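Local coordinates for protein phenylalanine ammonia-lyase (Rhodosporidium toruloides, PDB 1Y2M) that catalyses the non-oxidative deamination of L-phenylalanine and L-tyrosine to trans-cinnamic and p-coumaric acid as a homotetramer, at residues Thr192-His197 with Glu248-Phe253; Thr280-Asp285 with Arg511-Ser516; Val301-Gly306 with Leu532-Leu537. All coordinates share one frame; numbering follows the deposited sequence.

From the N terminus, the chain first makes contact 1, where the end of helix 185-197 meets the end of helix 246-252. This closes a 50-residue loop that includes Ala211 and Gly213, cross-linked in the mature enzyme, and all three strands of an antiparallel sheet. Only then does contact 2 open, so the two stand in series, 28 Å apart between centres. Contacts 2 and 3 cross: helix 273-303 supplies both first segments and helix 506-560 both second ones, each pair spanning 225 intervening residues. The register advances equally along both helices, so they run in the same direction, joined at two places with centres 31 Å apart. Contacts 1 and 3 lie on opposite sides of the chain's centre.

Contact 1: residues Thr192-His197 with Glu248-Phe253; sequences TNFLNH and EAMALF
Phe194 and Met250, present as selenomethionine, form a Met-aromatic contact between the last turns of helix 185-197 and helix 246-252. The selenium comes in at the rim of the ring rather than above it: Met250 SE lies 5.0 Å from the centroid of the Phe194 ring, in the ring plane. Met250 CG also approaches the ring, obliquely, 3.8 Å from Phe194 CE1, and CE1 and CZ each lie near both Met250 atoms.

One turn on, His197 and Phe253 make the second half of the contact. Each holds its CG beside the backbone N and anti to the carbonyl carbon, and the two side chains run antiparallel past one another. Each CB thus lies over the other's ring: His197 CB is 4.2 Å from the centroid of the Phe253 ring, a CH-pi contact, while Phe253 CB stands above the imidazole, displaced toward its rim. The ring planes are inclined at 41°, an oblique pairing. Without the phenyl ring, as with an alanine here in place of Phe253, His197 CB would probably lose its CH-pi partner and the imidazole is likely to be freer to turn. Leu255 also packs on His197. The closest approach of the pair is His197 ND1 to Phe253 CD1, 3.5 Å.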
ATOM      1  N   THR B 192      22.914 -24.964  22.296  1.00  8.03           N
ATOM      2  CA  THR B 192      23.498 -25.880  21.311  1.00  7.14           C
ATOM      3  C   THR B 192      23.060 -27.340  21.575  1.00  7.98           C
ATOM      4  O   THR B 192      22.841 -28.096  20.632  1.00  8.07           O
ATOM      5  CB  THR B 192      25.052 -25.708  21.169  1.00 11.41           C
ATOM      6  OG1 THR B 192      25.686 -26.054  22.411  1.00  8.53           O
ATOM      7  CG2 THR B 192      25.412 -24.274  20.778  1.00  8.82           C
ATOM      8  N   ASN B 193      22.838 -27.683  22.831  1.00  7.61           N
ATOM      9  CA  ASN B 193      22.286 -29.022  23.141  1.00  9.44           C
ATOM     10  C   ASN B 193      20.851 -29.167  22.641  1.00  9.25           C
ATOM     11  O   ASN B 193      20.508 -30.214  22.078  1.00  8.69           O
ATOM     12  CB  ASN B 193      22.374 -29.332  24.613  1.00  8.10           C
ATOM     13  CG  ASN B 193      23.750 -29.735  25.061  1.00  9.43           C
ATOM     14  OD1 ASN B 193      24.556 -30.256  24.275  1.00 10.15           O
ATOM     15  ND2 ASN B 193      24.030 -29.516  26.322  1.00 11.60           N
ATOM     16  N   PHE B 194      20.027 -28.125  22.748  1.00  8.31           N
ATOM     17  CA  PHE B 194      18.712 -28.161  22.109  1.00  7.43           C
ATOM     18  C   PHE B 194      18.840 -28.384  20.623  1.00  9.35           C
ATOM     19  O   PHE B 194      18.152 -29.233  20.033  1.00  9.65           O
ATOM     20  CB  PHE B 194      17.908 -26.897  22.371  1.00  7.20           C
ATOM     21  CG  PHE B 194      17.099 -26.936  23.637  1.00  8.15           C
ATOM     22  CD1 PHE B 194      17.530 -27.617  24.754  1.00  8.52           C
ATOM     23  CD2 PHE B 194      15.910 -26.260  23.696  1.00  9.16           C
ATOM     24  CE1 PHE B 194      16.738 -27.613  25.905  1.00 10.72           C
ATOM     25  CE2 PHE B 194      15.144 -26.249  24.814  1.00 10.80           C
ATOM     26  CZ  PHE B 194      15.546 -26.928  25.913  1.00  7.95           C
ATOM     27  N   LEU B 195      19.716 -27.622  19.970  1.00  9.30           N
ATOM     28  CA  LEU B 195      19.910 -27.824  18.542  1.00 10.21           C
ATOM     29  C   LEU B 195      20.318 -29.267  18.210  1.00  8.85           C
ATOM     30  O   LEU B 195      19.783 -29.868  17.301  1.00  8.71           O
ATOM     31  CB  LEU B 195      20.966 -26.837  17.967  1.00  8.59           C
ATOM     32  CG  LEU B 195      20.458 -25.371  17.851  1.00  8.74           C
ATOM     33  CD1 LEU B 195      21.625 -24.402  17.762  1.00 12.27           C
ATOM     34  CD2 LEU B 195      19.544 -25.201  16.663  1.00  9.83           C
ATOM     35  N   ASN B 196      21.296 -29.775  18.929  1.00  9.70           N
ATOM     36  CA  ASN B 196      21.949 -31.023  18.546  1.00  9.60           C
ATOM     37  C   ASN B 196      21.106 -32.222  18.891  1.00 11.49           C
ATOM     38  O   ASN B 196      21.321 -33.281  18.339  1.00 12.57           O
ATOM     39  CB  ASN B 196      23.340 -31.109  19.139  1.00 10.15           C
ATOM     40  CG  ASN B 196      24.249 -30.012  18.613  1.00 11.95           C
ATOM     41  OD1 ASN B 196      24.040 -29.515  17.510  1.00  8.82           O
ATOM     42  ND2 ASN B 196      25.260 -29.642  19.391  1.00 10.52           N
ATOM     43  N   HIS B 197      20.167 -32.037  19.808  1.00  9.69           N
ATOM     44  CA  HIS B 197      19.197 -33.087  20.163  1.00  8.80           C
ATOM     45  C   HIS B 197      17.818 -32.850  19.515  1.00 10.14           C
ATOM     46  O   HIS B 197      16.889 -33.603  19.776  1.00 14.01           O
ATOM     47  CB  HIS B 197      19.049 -33.180  21.679  1.00 10.04           C
ATOM     48  CG  HIS B 197      20.276 -33.683  22.374  1.00 13.70           C
ATOM     49  ND1 HIS B 197      20.755 -34.958  22.183  1.00 18.57           N
ATOM     50  CD2 HIS B 197      21.151 -33.074  23.206  1.00 17.72           C
ATOM     51  CE1 HIS B 197      21.857 -35.121  22.901  1.00 17.72           C
ATOM     52  NE2 HIS B 197      22.123 -33.991  23.527  1.00 17.74           N
ATOM     53  N   GLU B 248      10.234 -32.233  30.590  1.00 10.72           N
ATOM     54  CA  GLU B 248      10.077 -33.603  30.091  1.00 11.19           C
ATOM     55  C   GLU B 248      11.041 -33.875  28.938  1.00  7.83           C
ATOM     56  O   GLU B 248      11.722 -34.925  28.922  1.00 11.43           O
ATOM     57  CB  GLU B 248       8.653 -33.855  29.625  1.00 12.88           C
ATOM     58  CG  GLU B 248       7.649 -33.727  30.712  1.00 18.16           C
ATOM     59  CD  GLU B 248       6.200 -33.763  30.212  1.00 18.06           C
ATOM     60  OE1 GLU B 248       5.871 -33.421  29.034  1.00 18.88           O
ATOM     61  OE2 GLU B 248       5.348 -34.084  31.065  1.00 24.94           O
ATOM     62  N   ALA B 249      11.115 -32.960  27.986  1.00 11.60           N
ATOM     63  CA  ALA B 249      11.990 -33.175  26.841  1.00 13.12           C
ATOM     64  C   ALA B 249      13.438 -33.238  27.294  1.00 13.84           C
ATOM     65  O   ALA B 249      14.204 -34.103  26.867  1.00 10.57           O
ATOM     66  CB  ALA B 249      11.805 -32.074  25.781  1.00 13.37           C
HETATM   67  N   MSE B 250      13.830 -32.338  28.185  1.00 10.09           N
HETATM   68  CA  MSE B 250      15.200 -32.307  28.641  1.00 10.17           C
HETATM   69  C   MSE B 250      15.579 -33.588  29.357  1.00  9.25           C
HETATM   70  O   MSE B 250      16.712 -34.080  29.228  1.00 13.53           O
HETATM   71  CB  MSE B 250      15.440 -31.112  29.531  1.00  7.80           C
HETATM   72  CG  MSE B 250      15.532 -29.857  28.672  1.00  9.36           C
HETATM   73 SE   MSE B 250      16.116 -28.274  29.648  1.00 22.30          SE
HETATM   74  CE  MSE B 250      14.292 -27.895  30.500  1.00 13.71           C
ATOM     75  N   ALA B 251      14.625 -34.157  30.094  1.00 10.72           N
ATOM     76  CA  ALA B 251      14.889 -35.379  30.873  1.00 11.07           C
ATOM     77  C   ALA B 251      15.135 -36.569  29.935  1.00 11.06           C
ATOM     78  O   ALA B 251      15.963 -37.432  30.235  1.00 11.52           O
ATOM     79  CB  ALA B 251      13.739 -35.677  31.792  1.00 14.15           C
ATOM     80  N   LEU B 252      14.406 -36.632  28.811  1.00 11.84           N
ATOM     81  CA  LEU B 252      14.667 -37.647  27.766  1.00 14.32           C
ATOM     82  C   LEU B 252      16.107 -37.612  27.295  1.00 19.04           C
ATOM     83  O   LEU B 252      16.708 -38.651  26.975  1.00 19.09           O
ATOM     84  CB  LEU B 252      13.759 -37.426  26.537  1.00 15.60           C
ATOM     85  CG  LEU B 252      12.281 -37.759  26.655  1.00 25.35           C
ATOM     86  CD1 LEU B 252      11.586 -37.405  25.323  1.00 29.90           C
ATOM     87  CD2 LEU B 252      12.062 -39.208  27.015  1.00 32.80           C
ATOM     88  N   PHE B 253      16.689 -36.420  27.233  1.00 22.76           N
ATOM     89  CA  PHE B 253      18.043 -36.268  26.711  1.00 22.42           C
ATOM     90  C   PHE B 253      19.083 -36.058  27.791  1.00 23.25           C
ATOM     91  O   PHE B 253      20.223 -35.795  27.471  1.00 28.20           O
ATOM     92  CB  PHE B 253      18.027 -35.158  25.631  1.00 24.90           C
ATOM     93  CG  PHE B 253      17.183 -35.522  24.445  1.00 22.08           C
ATOM     94  CD1 PHE B 253      17.716 -36.273  23.430  1.00 29.79           C
ATOM     95  CD2 PHE B 253      15.844 -35.238  24.418  1.00 26.79           C
ATOM     96  CE1 PHE B 253      16.961 -36.671  22.389  1.00 24.92           C
ATOM     97  CE2 PHE B 253      15.063 -35.631  23.362  1.00 35.72           C
ATOM     98  CZ  PHE B 253      15.623 -36.351  22.337  1.00 32.32           C
TER

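Contact 2: residues Thr280-Asp285 with Arg511-Ser516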
ATOM      1  N   THR B 280      17.215 -14.627   6.930  1.00  8.02           N
ATOM      2  CA  THR B 280      18.262 -15.394   6.250  1.00 10.26           C
ATOM      3  C   THR B 280      17.660 -16.496   5.402  1.00  8.37           C
ATOM      4  O   THR B 280      18.043 -16.673   4.239  1.00 10.26           O
ATOM      5  CB  THR B 280      19.254 -16.001   7.265  1.00 10.99           C
ATOM      6  OG1 THR B 280      19.964 -14.949   7.933  1.00  9.87           O
ATOM      7  CG2 THR B 280      20.177 -16.907   6.552  1.00 10.32           C
ATOM      8  N   LEU B 281      16.683 -17.230   5.941  1.00  7.62           N
ATOM      9  CA  LEU B 281      16.008 -18.278   5.191  1.00  8.64           C
ATOM     10  C   LEU B 281      15.306 -17.694   3.974  1.00  9.08           C
ATOM     11  O   LEU B 281      15.344 -18.283   2.874  1.00  9.89           O
ATOM     12  CB  LEU B 281      15.059 -19.016   6.116  1.00 10.59           C
ATOM     13  CG  LEU B 281      15.828 -19.773   7.219  1.00  9.98           C
ATOM     14  CD1 LEU B 281      14.863 -20.110   8.329  1.00 13.78           C
ATOM     15  CD2 LEU B 281      16.470 -21.056   6.690  1.00 15.84           C
ATOM     16  N   ALA B 282      14.651 -16.553   4.169  1.00  9.57           N
ATOM     17  CA  ALA B 282      13.913 -15.917   3.075  1.00  9.75           C
ATOM     18  C   ALA B 282      14.838 -15.404   1.972  1.00  9.24           C
ATOM     19  O   ALA B 282      14.559 -15.544   0.768  1.00  9.64           O
ATOM     20  CB  ALA B 282      13.022 -14.838   3.610  1.00 11.19           C
ATOM     21  N   LEU B 283      15.977 -14.848   2.367  1.00  6.94           N
ATOM     22  CA  LEU B 283      16.924 -14.379   1.366  1.00  9.16           C
ATOM     23  C   LEU B 283      17.544 -15.524   0.585  1.00 10.30           C
ATOM     24  O   LEU B 283      17.657 -15.468  -0.644  1.00 10.40           O
ATOM     25  CB  LEU B 283      18.025 -13.564   2.021  1.00  6.79           C
ATOM     26  CG  LEU B 283      19.031 -13.004   0.998  1.00  8.22           C
ATOM     27  CD1 LEU B 283      18.368 -12.124  -0.046  1.00 12.75           C
ATOM     28  CD2 LEU B 283      20.108 -12.209   1.717  1.00 10.72           C
ATOM     29  N   HIS B 284      17.930 -16.587   1.299  1.00  9.83           N
ATOM     30  CA  HIS B 284      18.380 -17.812   0.635  1.00  9.54           C
ATOM     31  C   HIS B 284      17.389 -18.263  -0.443  1.00  8.79           C
ATOM     32  O   HIS B 284      17.775 -18.502  -1.607  1.00 10.53           O
ATOM     33  CB  HIS B 284      18.587 -18.898   1.693  1.00  7.48           C
ATOM     34  CG  HIS B 284      18.814 -20.276   1.164  1.00  8.91           C
ATOM     35  ND1 HIS B 284      17.788 -21.077   0.713  1.00 12.10           N
ATOM     36  CD2 HIS B 284      19.942 -21.036   1.119  1.00 13.90           C
ATOM     37  CE1 HIS B 284      18.298 -22.261   0.371  1.00 10.92           C
ATOM     38  NE2 HIS B 284      19.592 -22.263   0.607  1.00 13.62           N
ATOM     39  N   ASP B 285      16.115 -18.290  -0.091  1.00  9.13           N
ATOM     40  CA  ASP B 285      15.133 -18.810  -1.031  1.00  9.25           C
ATOM     41  C   ASP B 285      14.943 -17.857  -2.204  1.00 11.05           C
ATOM     42  O   ASP B 285      14.783 -18.285  -3.349  1.00 11.12           O
ATOM     43  CB  ASP B 285      13.829 -19.101  -0.281  1.00  9.07           C
ATOM     44  CG  ASP B 285      13.921 -20.300   0.657  1.00 14.50           C
ATOM     45  OD1 ASP B 285      14.876 -21.096   0.602  1.00 10.78           O
ATOM     46  OD2 ASP B 285      12.973 -20.458   1.443  1.00 14.56           O
ATOM     47  N   ARG B 511       8.096 -12.404   7.627  1.00  7.85           N
ATOM     48  CA  ARG B 511       6.953 -13.284   7.407  1.00  8.99           C
ATOM     49  C   ARG B 511       6.311 -13.000   6.082  1.00 10.70           C
ATOM     50  O   ARG B 511       5.991 -13.949   5.322  1.00  9.92           O
ATOM     51  CB  ARG B 511       5.946 -13.180   8.542  1.00  8.38           C
ATOM     52  CG  ARG B 511       6.357 -13.927   9.830  1.00  9.47           C
ATOM     53  CD  ARG B 511       5.449 -13.717  11.007  1.00  8.01           C
ATOM     54  NE  ARG B 511       4.083 -13.801  10.541  1.00  9.52           N
ATOM     55  CZ  ARG B 511       3.113 -12.925  10.771  1.00 10.84           C
ATOM     56  NH1 ARG B 511       3.286 -11.839  11.535  1.00  8.99           N
ATOM     57  NH2 ARG B 511       1.968 -13.135  10.153  1.00 11.01           N
ATOM     58  N   ARG B 512       6.113 -11.716   5.790  1.00  8.41           N
ATOM     59  CA  ARG B 512       5.466 -11.393   4.513  1.00  8.24           C
ATOM     60  C   ARG B 512       6.368 -11.746   3.343  1.00  8.96           C
ATOM     61  O   ARG B 512       5.899 -12.289   2.321  1.00 10.49           O
ATOM     62  CB  ARG B 512       5.025  -9.918   4.488  1.00  9.61           C
ATOM     63  CG  ARG B 512       3.985  -9.534   5.503  1.00  8.62           C
ATOM     64  CD  ARG B 512       2.765 -10.440   5.406  1.00 12.18           C
ATOM     65  NE  ARG B 512       1.708 -10.003   6.303  1.00 13.65           N
ATOM     66  CZ  ARG B 512       0.838 -10.765   6.911  1.00  8.47           C
ATOM     67  NH1 ARG B 512       0.978 -12.110   6.960  1.00 11.48           N
ATOM     68  NH2 ARG B 512      -0.104 -10.152   7.643  1.00  9.72           N
ATOM     69  N   THR B 513       7.672 -11.515   3.472  1.00  9.23           N
ATOM     70  CA  THR B 513       8.582 -11.868   2.366  1.00  7.38           C
ATOM     71  C   THR B 513       8.628 -13.407   2.180  1.00  8.30           C
ATOM     72  O   THR B 513       8.759 -13.863   1.061  1.00  8.86           O
ATOM     73  CB  THR B 513       9.975 -11.292   2.653  1.00  6.10           C
ATOM     74  OG1 THR B 513       9.822  -9.881   2.847  1.00  7.52           O
ATOM     75  CG2 THR B 513      10.953 -11.642   1.524  1.00  7.57           C
ATOM     76  N   THR B 514       8.534 -14.210   3.272  1.00  7.37           N
ATOM     77  CA  THR B 514       8.492 -15.655   3.191  1.00  7.84           C
ATOM     78  C   THR B 514       7.259 -16.077   2.427  1.00  9.11           C
ATOM     79  O   THR B 514       7.331 -17.007   1.608  1.00  8.99           O
ATOM     80  CB  THR B 514       8.515 -16.241   4.608  1.00  8.95           C
ATOM     81  OG1 THR B 514       9.748 -15.879   5.269  1.00  6.99           O
ATOM     82  CG2 THR B 514       8.386 -17.719   4.558  1.00 11.61           C
ATOM     83  N   GLU B 515       6.123 -15.386   2.639  1.00  8.34           N
ATOM     84  CA  GLU B 515       4.903 -15.710   1.903  1.00 10.35           C
ATOM     85  C   GLU B 515       5.096 -15.342   0.426  1.00  9.24           C
ATOM     86  O   GLU B 515       4.673 -16.101  -0.465  1.00 10.00           O
ATOM     87  CB  GLU B 515       3.704 -14.987   2.482  1.00 11.29           C
ATOM     88  CG  GLU B 515       2.405 -15.469   1.820  1.00 10.12           C
ATOM     89  CD  GLU B 515       1.104 -14.979   2.440  1.00 17.09           C
ATOM     90  OE1 GLU B 515       1.105 -14.293   3.511  1.00 15.05           O
ATOM     91  OE2 GLU B 515       0.036 -15.295   1.839  1.00 13.84           O
ATOM     92  N   SER B 516       5.742 -14.204   0.139  1.00  9.41           N
ATOM     93  CA  SER B 516       6.009 -13.867  -1.256  1.00  8.22           C
ATOM     94  C   SER B 516       6.916 -14.908  -1.914  1.00  8.56           C
ATOM     95  O   SER B 516       6.699 -15.282  -3.071  1.00  9.04           O
ATOM     96  CB  SER B 516       6.640 -12.496  -1.406  1.00  9.78           C
ATOM     97  OG  SER B 516       5.687 -11.511  -1.042  1.00  9.44           O
TER
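Thr513 OG1, on a residue that packs against Ala282, is gripped by several groups: its single proton can be shared between Ser509 O and Met422 O of helix 416-443, while Arg426 NH2 of that helix donates to it. The methyl, not the hydroxyl, faces Ala282, with Thr513 CG2 lying 4.3 Å from Ala282 CB. Thr514 presents the other branch. Its OG1, beside the backbone N (chi1 -62°) and bonded back to Ala510 O, lies 3.8 Å from Ala282 CB. The alanine methyl therefore points between two threonines, and its small size lets the helices come close, with Ala282 CA and Thr514 CA 5.4 Å apart. Ala282 O is hydrogen-bonded to Asn517 ND2, a polar tie beside this packing.

Farther along, His284 ND1 donates to Asp285 OD1 at 2.9 Å, with the acceptor in the imidazole plane, but ND1 on the anti side of the carboxylate and 31° out of its plane. The same oxygen receives a salt bridge from Arg77 of helix 69-77.

Helix 368-391 packs on Leu283, while helices 416-443 and 468-484 pack on the 511-516 part of helix 506-560, whose Arg512 forms a salt bridge with Glu515 of the second subunit.

Contact 3: residues Val301-Gly306 with Leu532-Leu537; sequences VEAMVG and LQAIDL
Ala303 meets Ala534 and Ile535 where helix 273-303 ends in a Schellman motif against the middle of the long helix 506-560, in the helical core of this PAL/histidase-family fold. The alanine at 303 lets the helices close in, to 4.9 Å between Ala303 CA and Ile535 CA.

Along the second helix, Leu532 comes first, and its carbonyl takes the regular helical bond from Asp536 N. Gln533 takes no part across the contact; its amide bonds to Leu456 O and Arg678 N. Ala534 then faces the contact, its CB meeting Ala303 CB methyl to methyl at 3.7 Å, and Met443 of helix 416-443 packs against both alanines. Ile535 follows. Its CB leaves the backbone at a slant to the partner, but with CG1 beside the backbone N and anti to the carbonyl carbon (chi1 -78°), that branch swings in, 4.2 Å from Ala303 CB. The alanine methyl is thus touched by two consecutive residues of one turn. Beyond it, Asp536 forms a salt bridge with Arg670, and Leu537 continues the helix through its N-H to Gln533 O.

Past Ala303 the first segment turns off at Val305, whose positive phi (42°) breaks the helix. Two bonds reach back into the last turn: Val305 N to Glu302 O, 3.0 Å, and Gly306 N to Val301 O, 2.8 Å.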
ATOM      1  N   VAL B 301      12.805 -17.854 -24.214  1.00  7.65           N
ATOM      2  CA  VAL B 301      13.354 -17.374 -25.483  1.00  8.30           C
ATOM      3  C   VAL B 301      13.396 -18.581 -26.433  1.00  8.87           C
ATOM      4  O   VAL B 301      13.042 -18.470 -27.613  1.00 10.72           O
ATOM      5  CB  VAL B 301      14.769 -16.752 -25.306  1.00 10.76           C
ATOM      6  CG1 VAL B 301      15.422 -16.474 -26.649  1.00 11.52           C
ATOM      7  CG2 VAL B 301      14.729 -15.454 -24.455  1.00 11.37           C
ATOM      8  N   GLU B 302      13.803 -19.742 -25.916  1.00  9.74           N
ATOM      9  CA  GLU B 302      13.860 -20.944 -26.761  1.00  9.51           C
ATOM     10  C   GLU B 302      12.464 -21.358 -27.270  1.00 10.22           C
ATOM     11  O   GLU B 302      12.245 -21.525 -28.457  1.00 11.16           O
ATOM     12  CB  GLU B 302      14.537 -22.096 -26.011  1.00 10.82           C
ATOM     13  CG  GLU B 302      16.001 -21.838 -25.739  1.00  9.00           C
ATOM     14  CD  GLU B 302      16.679 -23.090 -25.172  1.00 11.50           C
ATOM     15  OE1 GLU B 302      16.394 -23.386 -24.001  1.00 12.12           O
ATOM     16  OE2 GLU B 302      17.457 -23.801 -25.890  1.00 10.88           O
ATOM     17  N   ALA B 303      11.478 -21.440 -26.375  1.00  8.80           N
ATOM     18  CA  ALA B 303      10.129 -21.840 -26.776  1.00  9.13           C
ATOM     19  C   ALA B 303       9.531 -20.843 -27.779  1.00 10.16           C
ATOM     20  O   ALA B 303       8.785 -21.220 -28.641  1.00 10.12           O
ATOM     21  CB  ALA B 303       9.220 -21.932 -25.586  1.00 12.71           C
HETATM   22  N   MSE B 304       9.899 -19.568 -27.657  1.00  8.70           N
HETATM   23  CA  MSE B 304       9.353 -18.501 -28.522  1.00  9.29           C
HETATM   24  C   MSE B 304      10.168 -18.313 -29.788  1.00  9.99           C
HETATM   25  O   MSE B 304       9.872 -17.442 -30.564  1.00 11.25           O
HETATM   26  CB  MSE B 304       9.323 -17.199 -27.743  1.00 11.15           C
HETATM   27  CG  MSE B 304       8.378 -17.210 -26.564  1.00  8.80           C
HETATM   28 SE   MSE B 304       6.533 -16.897 -27.273  1.00 22.63          SE
HETATM   29  CE  MSE B 304       6.643 -14.962 -27.776  1.00 15.18           C
ATOM     30  N   VAL B 305      11.168 -19.167 -30.000  1.00 10.00           N
ATOM     31  CA  VAL B 305      12.163 -19.003 -31.074  1.00 10.48           C
ATOM     32  C   VAL B 305      12.578 -17.525 -31.161  1.00 11.21           C
ATOM     33  O   VAL B 305      12.633 -16.901 -32.237  1.00 12.26           O
ATOM     34  CB  VAL B 305      11.710 -19.625 -32.413  1.00 10.94           C
ATOM     35  CG1 VAL B 305      12.775 -19.512 -33.462  1.00 22.30           C
ATOM     36  CG2 VAL B 305      11.524 -21.109 -32.204  1.00 14.82           C
ATOM     37  N   GLY B 306      12.884 -16.976 -29.994  1.00 10.69           N
ATOM     38  CA  GLY B 306      13.238 -15.587 -29.874  1.00 10.35           C
ATOM     39  C   GLY B 306      14.713 -15.323 -30.020  1.00 12.00           C
ATOM     40  O   GLY B 306      15.480 -16.207 -30.399  1.00 11.57           O
ATOM     41  N   LEU B 532       8.063 -26.065 -20.609  1.00  7.59           N
ATOM     42  CA  LEU B 532       8.517 -27.388 -21.056  1.00  7.96           C
ATOM     43  C   LEU B 532       7.532 -27.972 -22.079  1.00  6.90           C
ATOM     44  O   LEU B 532       7.960 -28.561 -23.071  1.00 10.60           O
ATOM     45  CB  LEU B 532       8.650 -28.346 -19.869  1.00  8.02           C
ATOM     46  CG  LEU B 532       9.664 -27.882 -18.848  1.00  8.13           C
ATOM     47  CD1 LEU B 532       9.562 -28.736 -17.622  1.00 16.01           C
ATOM     48  CD2 LEU B 532      11.115 -27.836 -19.413  1.00 13.67           C
ATOM     49  N   GLN B 533       6.235 -27.780 -21.831  1.00  9.74           N
ATOM     50  CA  GLN B 533       5.231 -28.163 -22.840  1.00 10.50           C
ATOM     51  C   GLN B 533       5.464 -27.430 -24.127  1.00  9.50           C
ATOM     52  O   GLN B 533       5.466 -28.052 -25.209  1.00 10.05           O
ATOM     53  CB  GLN B 533       3.824 -27.897 -22.371  1.00 10.58           C
ATOM     54  CG  GLN B 533       2.765 -28.302 -23.416  1.00 11.00           C
ATOM     55  CD  GLN B 533       2.325 -29.766 -23.381  1.00 10.39           C
ATOM     56  OE1 GLN B 533       2.906 -30.632 -22.707  1.00 11.53           O
ATOM     57  NE2 GLN B 533       1.279 -30.055 -24.175  1.00  8.59           N
ATOM     58  N   ALA B 534       5.683 -26.116 -24.041  1.00  8.05           N
ATOM     59  CA  ALA B 534       5.923 -25.316 -25.249  1.00  7.54           C
ATOM     60  C   ALA B 534       7.161 -25.806 -25.999  1.00  8.15           C
ATOM     61  O   ALA B 534       7.173 -25.916 -27.225  1.00  8.19           O
ATOM     62  CB  ALA B 534       6.081 -23.852 -24.867  1.00  9.38           C
ATOM     63  N   ILE B 535       8.218 -26.135 -25.244  1.00  8.92           N
ATOM     64  CA  ILE B 535       9.476 -26.654 -25.840  1.00 10.14           C
ATOM     65  C   ILE B 535       9.216 -27.956 -26.631  1.00  8.22           C
ATOM     66  O   ILE B 535       9.683 -28.148 -27.717  1.00  9.71           O
ATOM     67  CB  ILE B 535      10.540 -26.868 -24.763  1.00  8.41           C
ATOM     68  CG1 ILE B 535      11.141 -25.502 -24.420  1.00  7.73           C
ATOM     69  CG2 ILE B 535      11.589 -27.798 -25.200  1.00 11.35           C
ATOM     70  CD1 ILE B 535      11.936 -25.441 -23.134  1.00 12.16           C
ATOM     71  N   ASP B 536       8.463 -28.872 -26.028  1.00  7.87           N
ATOM     72  CA  ASP B 536       8.128 -30.106 -26.711  1.00  8.23           C
ATOM     73  C   ASP B 536       7.270 -29.848 -27.961  1.00  8.37           C
ATOM     74  O   ASP B 536       7.457 -30.493 -28.977  1.00 10.45           O
ATOM     75  CB  ASP B 536       7.418 -30.992 -25.701  1.00  8.39           C
ATOM     76  CG  ASP B 536       8.371 -31.687 -24.776  1.00 12.35           C
ATOM     77  OD1 ASP B 536       9.566 -31.917 -25.146  1.00 11.44           O
ATOM     78  OD2 ASP B 536       7.929 -32.095 -23.657  1.00 11.13           O
ATOM     79  N   LEU B 537       6.320 -28.924 -27.886  1.00  6.68           N
ATOM     80  CA  LEU B 537       5.479 -28.603 -29.058  1.00  8.38           C
ATOM     81  C   LEU B 537       6.293 -27.931 -30.164  1.00  9.83           C
ATOM     82  O   LEU B 537       6.089 -28.166 -31.391  1.00  8.80           O
ATOM     83  CB  LEU B 537       4.292 -27.736 -28.659  1.00  8.59           C
ATOM     84  CG  LEU B 537       3.255 -28.443 -27.756  1.00  8.00           C
ATOM     85  CD1 LEU B 537       2.174 -27.431 -27.272  1.00 14.40           C
ATOM     86  CD2 LEU B 537       2.631 -29.615 -28.471  1.00 10.42           C
TER